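Local coordinates for DNA-damage inducible protein DDI1-like protein (Leishmania major, PDB 5YQ8) that probably cleaves peptide bonds as an aspartic endopeptidase, through the retropepsin-like domain that this chain represents within a longer protein, at residues C10-Q14 and V15-A19; R33-R37 and C38-R42; Q86-D89 and L90-G93; P119-P122 and E123-P127. All coordinates share one frame; numbering follows the deposited sequence.

Contact 1: C10-Q14 and V15-A19; sequences CTINQ and VLVKA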
loop_
_atom_site.group_PDB
_atom_site.type_symbol
_atom_site.label_atom_id
_atom_site.label_comp_id
_atom_site.label_asym_id
_atom_site.label_seq_id
_atom_site.Cartn_x
_atom_site.Cartn_y
_atom_site.Cartn_z
ATOM N N CYS A 10 -14.320 9.977 -4.316
ATOM C CA CYS A 10 -14.487 11.138 -3.466
ATOM C C CYS A 10 -14.647 12.381 -4.334
ATOM O O CYS A 10 -14.495 12.324 -5.540
ATOM C CB CYS A 10 -13.240 11.331 -2.573
ATOM S SG CYS A 10 -11.632 11.592 -3.399
ATOM N N THR A 11 -14.876 13.533 -3.709
ATOM C CA THR A 11 -15.022 14.805 -4.441
ATOM C C THR A 11 -14.165 15.903 -3.788
ATOM O O THR A 11 -14.142 16.030 -2.588
ATOM C CB THR A 11 -16.509 15.291 -4.475
ATOM O OG1 THR A 11 -16.998 15.535 -3.143
ATOM C CG2 THR A 11 -17.388 14.288 -5.111
ATOM N N ILE A 12 -13.536 16.744 -4.596
ATOM C CA ILE A 12 -12.851 17.930 -4.159
ATOM C C ILE A 12 -13.428 19.097 -4.930
ATOM O O ILE A 12 -13.308 19.138 -6.177
ATOM C CB ILE A 12 -11.364 17.827 -4.466
ATOM C CG1 ILE A 12 -10.799 16.544 -3.823
ATOM C CG2 ILE A 12 -10.624 19.062 -3.959
ATOM C CD1 ILE A 12 -9.297 16.326 -3.881
ATOM N N ASN A 13 -14.017 20.049 -4.211
ATOM C CA ASN A 13 -14.740 21.183 -4.792
ATOM C C ASN A 13 -15.735 20.675 -5.804
ATOM O O ASN A 13 -15.557 20.966 -7.002
ATOM C CB ASN A 13 -13.830 22.145 -5.527
ATOM C CG ASN A 13 -12.743 22.612 -4.691
ATOM O OD1 ASN A 13 -12.963 23.157 -3.615
ATOM N ND2 ASN A 13 -11.562 22.459 -5.193
ATOM N N GLN A 14 -16.673 19.836 -5.385
ATOM C CA GLN A 14 -17.766 19.360 -6.254
ATOM C C GLN A 14 -17.363 18.361 -7.366
ATOM O O GLN A 14 -18.267 17.800 -7.971
ATOM C CB GLN A 14 -18.474 20.594 -6.933
ATOM C CG GLN A 14 -19.019 21.680 -6.035
ATOM C CD GLN A 14 -20.199 21.172 -5.257
ATOM O OE1 GLN A 14 -20.844 20.194 -5.646
ATOM N NE2 GLN A 14 -20.446 21.783 -4.125
ATOM N N VAL A 15 -16.068 18.189 -7.661
ATOM C CA VAL A 15 -15.553 17.454 -8.776
ATOM C C VAL A 15 -15.218 16.037 -8.346
ATOM O O VAL A 15 -14.559 15.795 -7.371
ATOM C CB VAL A 15 -14.269 18.102 -9.311
ATOM C CG1 VAL A 15 -13.668 17.273 -10.501
ATOM C CG2 VAL A 15 -14.533 19.546 -9.715
ATOM N N LEU A 16 -15.674 15.105 -9.138
ATOM C CA LEU A 16 -15.504 13.686 -8.807
ATOM C C LEU A 16 -14.125 13.138 -9.115
ATOM O O LEU A 16 -13.638 13.321 -10.245
ATOM C CB LEU A 16 -16.544 12.851 -9.514
ATOM C CG LEU A 16 -16.626 11.384 -9.166
ATOM C CD1 LEU A 16 -16.816 11.242 -7.685
ATOM C CD2 LEU A 16 -17.784 10.727 -9.894
ATOM N N VAL A 17 -13.495 12.476 -8.124
ATOM C CA VAL A 17 -12.168 11.914 -8.311
ATOM C C VAL A 17 -12.048 10.559 -7.650
ATOM O O VAL A 17 -12.706 10.318 -6.602
ATOM C CB VAL A 17 -11.082 12.876 -7.790
ATOM C CG1 VAL A 17 -10.886 14.083 -8.723
ATOM C CG2 VAL A 17 -11.450 13.417 -6.454
ATOM N N LYS A 18 -11.284 9.656 -8.267
ATOM C CA LYS A 18 -10.981 8.406 -7.646
ATOM C C LYS A 18 -9.554 8.395 -7.074
ATOM O O LYS A 18 -8.639 8.959 -7.666
ATOM C CB LYS A 18 -11.188 7.237 -8.593
ATOM C CG LYS A 18 -10.137 6.989 -9.655
ATOM C CD LYS A 18 -10.197 5.547 -10.110
ATOM C CE LYS A 18 -9.280 5.367 -11.296
ATOM N NZ LYS A 18 -9.635 6.231 -12.480
ATOM N N ALA A 19 -9.407 7.779 -5.904
ATOM C CA ALA A 19 -8.191 7.871 -5.098
ATOM C C ALA A 19 -7.657 6.471 -4.829
ATOM O O ALA A 19 -8.378 5.636 -4.334
ATOM C CB ALA A 19 -8.470 8.577 -3.759
#

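Contact 2: R33-R37 and C38-R42; sequences RTAER and CGLMR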
loop_
_atom_site.group_PDB
_atom_site.type_symbol
_atom_site.label_atom_id
_atom_site.label_comp_id
_atom_site.label_asym_id
_atom_site.label_seq_id
_atom_site.Cartn_x
_atom_site.Cartn_y
_atom_site.Cartn_z
ATOM N N ARG A 33 -2.976 17.581 -13.337
ATOM C CA ARG A 33 -4.177 17.625 -14.133
ATOM C C ARG A 33 -5.352 17.646 -13.219
ATOM O O ARG A 33 -6.329 18.364 -13.515
ATOM C CB ARG A 33 -4.267 16.407 -15.086
ATOM C CG ARG A 33 -5.505 16.420 -16.008
ATOM C CD ARG A 33 -5.407 15.342 -17.099
ATOM N NE ARG A 33 -4.562 14.229 -16.628
ATOM C CZ ARG A 33 -4.986 13.153 -15.967
ATOM N NH1 ARG A 33 -6.291 12.977 -15.715
ATOM N NH2 ARG A 33 -4.095 12.210 -15.571
ATOM N N THR A 34 -5.296 16.858 -12.133
ATOM C CA THR A 34 -6.444 16.750 -11.206
ATOM C C THR A 34 -6.651 18.034 -10.417
ATOM O O THR A 34 -7.781 18.559 -10.323
ATOM C CB THR A 34 -6.265 15.595 -10.268
ATOM O OG1 THR A 34 -6.369 14.417 -11.057
ATOM C CG2 THR A 34 -7.406 15.565 -9.203
ATOM N N ALA A 35 -5.578 18.549 -9.858
ATOM C CA ALA A 35 -5.659 19.782 -9.089
ATOM C C ALA A 35 -6.100 20.922 -9.996
ATOM O O ALA A 35 -6.870 21.768 -9.587
ATOM C CB ALA A 35 -4.336 20.069 -8.418
ATOM N N GLU A 36 -5.598 20.959 -11.223
ATOM C CA GLU A 36 -6.152 21.879 -12.219
ATOM C C GLU A 36 -7.645 21.596 -12.451
ATOM O O GLU A 36 -8.505 22.499 -12.535
ATOM C CB GLU A 36 -5.374 21.792 -13.547
ATOM C CG GLU A 36 -4.071 22.623 -13.589
ATOM C CD GLU A 36 -3.210 22.407 -14.851
ATOM O OE1 GLU A 36 -3.027 21.247 -15.282
ATOM O OE2 GLU A 36 -2.725 23.401 -15.425
ATOM N N ARG A 37 -7.994 20.333 -12.522
ATOM C CA ARG A 37 -9.406 19.969 -12.746
ATOM C C ARG A 37 -10.299 20.285 -11.545
ATOM O O ARG A 37 -11.488 20.457 -11.707
ATOM C CB ARG A 37 -9.478 18.507 -13.168
ATOM C CG ARG A 37 -10.856 17.936 -13.468
ATOM C CD ARG A 37 -10.665 16.588 -14.177
ATOM N NE ARG A 37 -9.881 15.626 -13.402
ATOM C CZ ARG A 37 -10.353 14.859 -12.412
ATOM N NH1 ARG A 37 -11.642 14.838 -12.066
ATOM N NH2 ARG A 37 -9.532 14.075 -11.795
ATOM N N CYS A 38 -9.706 20.361 -10.367
ATOM C CA CYS A 38 -10.378 20.664 -9.129
ATOM C C CYS A 38 -10.172 22.132 -8.711
ATOM O O CYS A 38 -10.639 22.554 -7.658
ATOM C CB CYS A 38 -9.843 19.703 -8.016
ATOM S SG CYS A 38 -10.350 17.965 -8.265
ATOM N N GLY A 39 -9.460 22.909 -9.517
ATOM C CA GLY A 39 -9.266 24.320 -9.231
ATOM C C GLY A 39 -8.338 24.589 -8.033
ATOM O O GLY A 39 -8.577 25.513 -7.301
ATOM N N LEU A 40 -7.281 23.798 -7.872
ATOM C CA LEU A 40 -6.402 23.808 -6.710
ATOM C C LEU A 40 -5.015 24.375 -6.965
ATOM O O LEU A 40 -4.162 24.345 -6.076
ATOM C CB LEU A 40 -6.225 22.363 -6.208
ATOM C CG LEU A 40 -7.462 21.575 -5.846
ATOM C CD1 LEU A 40 -7.061 20.199 -5.392
ATOM C CD2 LEU A 40 -8.213 22.319 -4.742
ATOM N N MET A 41 -4.765 24.924 -8.143
ATOM C CA MET A 41 -3.441 25.493 -8.441
ATOM C C MET A 41 -3.139 26.713 -7.631
ATOM O O MET A 41 -1.984 26.917 -7.219
ATOM C CB MET A 41 -3.339 25.846 -9.905
ATOM C CG MET A 41 -3.400 24.620 -10.796
ATOM S SD MET A 41 -1.881 23.740 -10.676
ATOM C CE MET A 41 -2.224 22.402 -9.577
ATOM N N ARG A 42 -4.165 27.533 -7.381
ATOM C CA ARG A 42 -3.986 28.722 -6.570
ATOM C C ARG A 42 -3.528 28.367 -5.123
ATOM O O ARG A 42 -2.911 29.174 -4.441
ATOM C CB ARG A 42 -5.285 29.507 -6.549
ATOM C CG ARG A 42 -5.104 30.907 -6.041
ATOM C CD ARG A 42 -5.521 31.117 -4.612
ATOM N NE ARG A 42 -6.864 30.660 -4.275
ATOM C CZ ARG A 42 -7.293 30.600 -3.018
ATOM N NH1 ARG A 42 -6.465 30.953 -2.015
ATOM N NH2 ARG A 42 -8.544 30.172 -2.743
#

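Contact 3: Q86-D89 and L90-G93; sequences QAMD and LIIG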
loop_
_atom_site.group_PDB
_atom_site.type_symbol
_atom_site.label_atom_id
_atom_site.label_comp_id
_atom_site.label_asym_id
_atom_site.label_seq_id
_atom_site.Cartn_x
_atom_site.Cartn_y
_atom_site.Cartn_z
ATOM N N GLN A 86 1.686 12.136 -13.406
ATOM C CA GLN A 86 1.485 10.954 -12.608
ATOM C C GLN A 86 0.272 10.227 -13.212
ATOM O O GLN A 86 -0.773 10.820 -13.540
ATOM C CB GLN A 86 1.249 11.363 -11.158
ATOM C CG GLN A 86 1.036 10.210 -10.198
ATOM C CD GLN A 86 0.630 10.641 -8.776
ATOM O OE1 GLN A 86 1.468 10.770 -7.886
ATOM N NE2 GLN A 86 -0.670 10.791 -8.545
ATOM N N ALA A 87 0.407 8.925 -13.375
ATOM C CA ALA A 87 -0.639 8.161 -14.051
ATOM C C ALA A 87 -1.937 8.284 -13.264
ATOM O O ALA A 87 -3.013 8.454 -13.879
ATOM C CB ALA A 87 -0.243 6.691 -14.204
ATOM N N MET A 88 -1.810 8.242 -11.912
ATOM C CA MET A 88 -2.942 8.116 -10.994
ATOM C C MET A 88 -3.313 9.467 -10.447
ATOM O O MET A 88 -2.455 10.213 -9.931
ATOM C CB MET A 88 -2.636 7.149 -9.835
ATOM C CG MET A 88 -2.286 5.796 -10.361
ATOM S SD MET A 88 -2.362 4.577 -9.061
ATOM C CE MET A 88 -0.975 4.964 -7.999
ATOM N N ASP A 89 -4.613 9.776 -10.527
ATOM C CA ASP A 89 -5.113 11.100 -10.165
ATOM C C ASP A 89 -4.712 11.457 -8.738
ATOM O O ASP A 89 -4.138 12.516 -8.501
ATOM C CB ASP A 89 -6.622 11.150 -10.342
ATOM C CG ASP A 89 -7.020 11.069 -11.816
ATOM O OD1 ASP A 89 -6.070 10.962 -12.680
ATOM O OD2 ASP A 89 -8.268 11.190 -12.108
ATOM N N LEU A 90 -4.955 10.547 -7.799
ATOM C CA LEU A 90 -4.796 10.834 -6.414
ATOM C C LEU A 90 -4.441 9.555 -5.717
ATOM O O LEU A 90 -5.105 8.491 -5.932
ATOM C CB LEU A 90 -6.118 11.399 -5.859
ATOM C CG LEU A 90 -6.120 11.850 -4.417
ATOM C CD1 LEU A 90 -5.028 12.861 -4.125
ATOM C CD2 LEU A 90 -7.480 12.434 -4.093
ATOM N N ILE A 91 -3.407 9.658 -4.879
ATOM C CA ILE A 91 -2.946 8.611 -4.044
ATOM C C ILE A 91 -3.158 9.014 -2.564
ATOM O O ILE A 91 -2.626 10.074 -2.102
ATOM C CB ILE A 91 -1.471 8.320 -4.321
ATOM C CG1 ILE A 91 -1.303 8.112 -5.827
ATOM C CG2 ILE A 91 -1.079 7.078 -3.585
ATOM C CD1 ILE A 91 0.093 7.882 -6.310
ATOM N N ILE A 92 -3.961 8.198 -1.862
ATOM C CA ILE A 92 -4.086 8.248 -0.438
ATOM C C ILE A 92 -2.914 7.458 0.171
ATOM O O ILE A 92 -2.892 6.242 0.124
ATOM C CB ILE A 92 -5.410 7.678 -0.012
ATOM C CG1 ILE A 92 -6.525 8.542 -0.565
ATOM C CG2 ILE A 92 -5.533 7.676 1.520
ATOM C CD1 ILE A 92 -7.888 8.075 -0.134
ATOM N N GLY A 93 -1.918 8.144 0.713
ATOM C CA GLY A 93 -0.786 7.443 1.342
ATOM C C GLY A 93 -0.995 7.158 2.818
ATOM O O GLY A 93 -2.022 7.491 3.449
#

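Contact 4: P119-P122 and E123-P127; sequences PFLP and ENDLP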
loop_
_atom_site.group_PDB
_atom_site.type_symbol
_atom_site.label_atom_id
_atom_site.label_comp_id
_atom_site.label_asym_id
_atom_site.label_seq_id
_atom_site.Cartn_x
_atom_site.Cartn_y
_atom_site.Cartn_z
ATOM N N PRO A 119 -17.016 1.620 0.116
ATOM C CA PRO A 119 -16.589 0.396 -0.530
ATOM C C PRO A 119 -15.612 0.729 -1.663
ATOM O O PRO A 119 -15.725 1.771 -2.307
ATOM C CB PRO A 119 -17.878 -0.210 -1.072
ATOM C CG PRO A 119 -18.903 0.860 -1.047
ATOM C CD PRO A 119 -18.274 2.102 -0.449
ATOM N N PHE A 120 -14.630 -0.144 -1.820
ATOM C CA PHE A 120 -13.648 -0.062 -2.877
ATOM C C PHE A 120 -14.372 -0.293 -4.152
ATOM O O PHE A 120 -15.314 -1.164 -4.242
ATOM C CB PHE A 120 -12.525 -1.088 -2.691
ATOM C CG PHE A 120 -11.702 -0.829 -1.446
ATOM C CD1 PHE A 120 -11.054 0.393 -1.258
ATOM C CD2 PHE A 120 -11.632 -1.780 -0.423
ATOM C CE1 PHE A 120 -10.358 0.658 -0.060
ATOM C CE2 PHE A 120 -10.925 -1.508 0.756
ATOM C CZ PHE A 120 -10.287 -0.285 0.935
ATOM N N LEU A 121 -13.925 0.460 -5.148
ATOM C CA LEU A 121 -14.531 0.403 -6.427
ATOM C C LEU A 121 -14.293 -0.962 -7.046
ATOM O O LEU A 121 -13.189 -1.527 -6.901
ATOM C CB LEU A 121 -13.966 1.465 -7.358
ATOM C CG LEU A 121 -14.173 2.928 -6.993
ATOM C CD1 LEU A 121 -13.244 3.752 -7.834
ATOM C CD2 LEU A 121 -15.608 3.358 -7.236
ATOM N N PRO A 122 -15.314 -1.478 -7.771
ATOM C CA PRO A 122 -15.149 -2.741 -8.478
ATOM C C PRO A 122 -14.240 -2.587 -9.646
ATOM O O PRO A 122 -14.045 -1.504 -10.104
ATOM C CB PRO A 122 -16.561 -3.082 -8.921
ATOM C CG PRO A 122 -17.294 -1.836 -8.813
ATOM C CD PRO A 122 -16.725 -1.092 -7.700
ATOM N N GLU A 123 -13.665 -3.679 -10.109
ATOM C CA GLU A 123 -12.677 -3.623 -11.212
ATOM C C GLU A 123 -13.271 -2.952 -12.409
ATOM O O GLU A 123 -12.570 -2.203 -13.105
ATOM C CB GLU A 123 -12.228 -5.045 -11.642
ATOM C CG GLU A 123 -11.080 -5.146 -12.686
ATOM C CD GLU A 123 -9.907 -4.196 -12.420
ATOM O OE1 GLU A 123 -9.617 -3.325 -13.301
ATOM O OE2 GLU A 123 -9.283 -4.282 -11.332
ATOM N N ASN A 124 -14.545 -3.234 -12.713
ATOM C CA ASN A 124 -15.102 -2.645 -13.935
ATOM C C ASN A 124 -15.406 -1.150 -13.791
ATOM O O ASN A 124 -15.729 -0.537 -14.804
ATOM C CB ASN A 124 -16.332 -3.417 -14.450
ATOM C CG ASN A 124 -15.985 -4.837 -14.953
ATOM O OD1 ASN A 124 -15.020 -5.027 -15.686
ATOM N ND2 ASN A 124 -16.759 -5.816 -14.557
ATOM N N ASP A 125 -15.278 -0.570 -12.572
ATOM C CA ASP A 125 -15.400 0.898 -12.390
ATOM C C ASP A 125 -14.115 1.715 -12.624
ATOM O O ASP A 125 -14.252 2.872 -12.910
ATOM C CB ASP A 125 -15.944 1.294 -11.007
ATOM C CG ASP A 125 -17.448 1.297 -10.933
ATOM O OD1 ASP A 125 -18.124 1.232 -11.931
ATOM O OD2 ASP A 125 -18.017 1.289 -9.832
ATOM N N LEU A 126 -12.911 1.127 -12.549
ATOM C CA LEU A 126 -11.664 1.877 -12.520
ATOM C C LEU A 126 -11.385 2.719 -13.811
ATOM O O LEU A 126 -11.265 3.933 -13.714
ATOM C CB LEU A 126 -10.483 0.983 -12.099
ATOM C CG LEU A 126 -10.581 0.263 -10.727
ATOM C CD1 LEU A 126 -9.263 -0.419 -10.325
ATOM C CD2 LEU A 126 -10.960 1.141 -9.558
ATOM N N PRO A 127 -11.327 2.107 -15.016
ATOM C CA PRO A 127 -10.891 2.909 -16.174
ATOM C C PRO A 127 -11.966 3.654 -16.920
ATOM O O PRO A 127 -11.945 3.615 -18.113
ATOM C CB PRO A 127 -10.261 1.869 -17.063
ATOM C CG PRO A 127 -11.011 0.620 -16.751
ATOM C CD PRO A 127 -11.442 0.685 -15.342
#

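Contact 1: C10-Q14 and V15-A19
Cys10 SG lies against Val17 CG2, 3.6 Å away, Cys10 and Val17 being an antiparallel hydrogen-bonded pair of a tight hairpin. The sulfur stands between its own backbone N and carbonyl carbon (chi1 60°), and from there it also approaches Ala19 CB. The same Val17 methyl is shared: Ile12 CG1 reaches it at 4.1 Å, the two side chains meeting at roughly a right angle. Cys10, Ile12, Val15 and Val17 thus occupy one face of the ribbon, which Cys38, Thr34 and Val69 help to cover. On the other face, Leu16 CD1 curls over the backbone to lie 3.3 Å from Cys10 O and 4.0 Å from Thr11 CG2.

In the backbone, Val17 N donates to Cys10 O in a nearly straight bond of 2.8 Å. Nearer the turn, Ile12 N donates to Val15 O at 3.1 Å, whereas the return bond from Val15 N to Ile12 O is longer, with its donor well above the carbonyl plane. Thr11 CA adds a CA-H...O contact to Val15 O. Asn13 and Gln14, both with positive phi, make the bend, and Asn13 ND2 is tied outward to Cys38 O. This is a two-residue beta hairpin closed by a type I' turn, whose second strand runs on toward Asp22, the probable catalytic aspartate of the retropepsin fold.

Contact 2: R33-R37 and C38-R42
Ala35 O is gripped by two N-H groups of the residues that follow its helix. Leu40 N makes the stronger bond, 2.7 Å long and nearly straight at 166°, while Cys38 N adds only a weak one. Cys38 N divides its hydrogen, for it also leans weakly on Thr34 O. Gly39 N completes the ending by donating to Glu36 O at 3.2 Å, from above the carbonyl plane. Positive phi at Gly39 and the bonds from Leu40 N and Gly39 N make a Schellman motif.

The side chains fold over this cap. Leu40 CB sits 3.7 Å from Ala35 CB, and its isobutyl group continues toward Met30 and Ile64. Met41 doubles back on the outer flank: bends at chi2 and chi3 bring CE within 3.4 Å of Ala35 CB, a tight fit, while its CG rests 3.5 Å from Glu36 CG. On the other flank Cys38 SG lies 3.3 Å from Thr34 O and 3.9 Å from Thr34 CG2.

Arg37 extends out from the helix and slightly back, to reach Thr34, CG anti to the backbone N (chi1 -179°). Its NH2 donates to Thr34 OG1 with the hydroxyl tilted from the guanidinium plane, and it also forms a salt bridge with Asp89; NH1 is taken by Leu16 O. Thr34 OG1 is bonded to Asn31 OD1 as well. Thr34, Ala35 and Glu36 thus lend carbonyls to the residues after the helix, Thr34 only weakly, while the Asp89 salt bridge probably favours the Arg37 cation and the Thr34 and Leu16 bonds fix its rotation.

Contact 3: Q86-D89 and L90-G93
Ile91 CD1 is the point on which Gln86 and Met88 converge, on strand 90-92. This strand is the middle one of a psi-loop, as in other retropepsins: it lies parallel to strand 15-21 and antiparallel to strand 29-31, between the two. The close part of the contact is small. Met88 CE comes 3.5 Å from Ile91 CD1, its side chain crossing that of the isoleucine at about a right angle after a bend at chi3 (-70°). From the other direction arrives the amide of Gln86, whose chain is stretched out. The methyl lies over rather than beside this flat group, with OE1 at 3.6 Å, and NE2 and CD both at 3.7 Å. Gln86 NE2 is directed at Met88 O, which bridges the bend of the loop, although the modelled separation is too short to be trusted in detail.

Even this close cluster keeps a side partly open to solvent, and the looser part of the contact belongs to Asp89 and Leu90, which turn away from it. Asp89 carries its carboxylate away from strand 90-92, toward Asn31 in a hydrogen bond. Leu90 turns from the loop, into the buried side beside Ala19 and Met30. The side chain of Ile91 is about 4 Å from that of Asp22, the probable catalytic residue, so the cluster lies beside the active site. Behind the methyl, Ile91 CG1 still touches both neighbours, with Met88 CE at 3.8 Å and Gln86 NE2 at 3.9 Å.

Contact 4: P119-P122 and E123-P127
Leu121 and Leu126 meet across a type I beta turn, Pro122 to Asp125, in the tail that follows strand 116-119. Starting from its base, Leu121 CB rests 3.7 Å from Leu126 CD2, with Asp125 CB slightly farther off. CG, anti to the carbonyl carbon (chi1 -63°), then carries the two methyls apart. CD1 stays with the leucine, 3.9 Å from the same Leu126 CD2, whereas CD2 turns to the polar side and ends 4.1 Å from Asp125 OD2. Leu121 also leans on Tyr7 and Pro9, and Leu126 on Tyr7, so the pair lays the tail against strand 7-12.

One backbone bond closes the turn: Asp125 N donates to Pro122 O at 2.9 Å, from above the carbonyl plane. Leu126 N makes a further, weak bond to Glu123 O, a hint of a helical course that does not develop into a regular helix. Two polar groups are bonded beyond the turn: Glu123 OE2 with Thr4 OG1, and the backbone Leu126 O with Lys18 NZ.

Asp125 folds back obliquely so that OD2 sits above the CG-CD edge of the Pro122 ring, 3.4 Å from both Pro122 CG and Pro122 CD. The CD hydrogens, next to the ring nitrogen, may be weakly favourable to the carboxylate, with CG simply in contact. Beneath, Leu126 CG passes 3.9 Å from Pro122 O, the oxygen that accepts the turn bond.

Overall arrangement
Together the four contacts illustrate how short-range packing changes with place in a fold. Contacts 1 and 2 are half buried, and contacts 3 and 4 lie at the surface, although contact 3 is nearest the centre of the chain. Contacts 1 and 3 sit on adjacent strands of one sheet, where Ala19 packs on Leu90 and Ile92. Contact 2, a helix end, is wired to both by Arg37, through Leu16 O and Asp89. Contact 4 joins contact 1 through Lys18 but touches neither 2 nor 3. Backbone bonds dominate contacts 1 and 2, apolar and amide packing contact 3, and a single turn bond with a leucine pair contact 4.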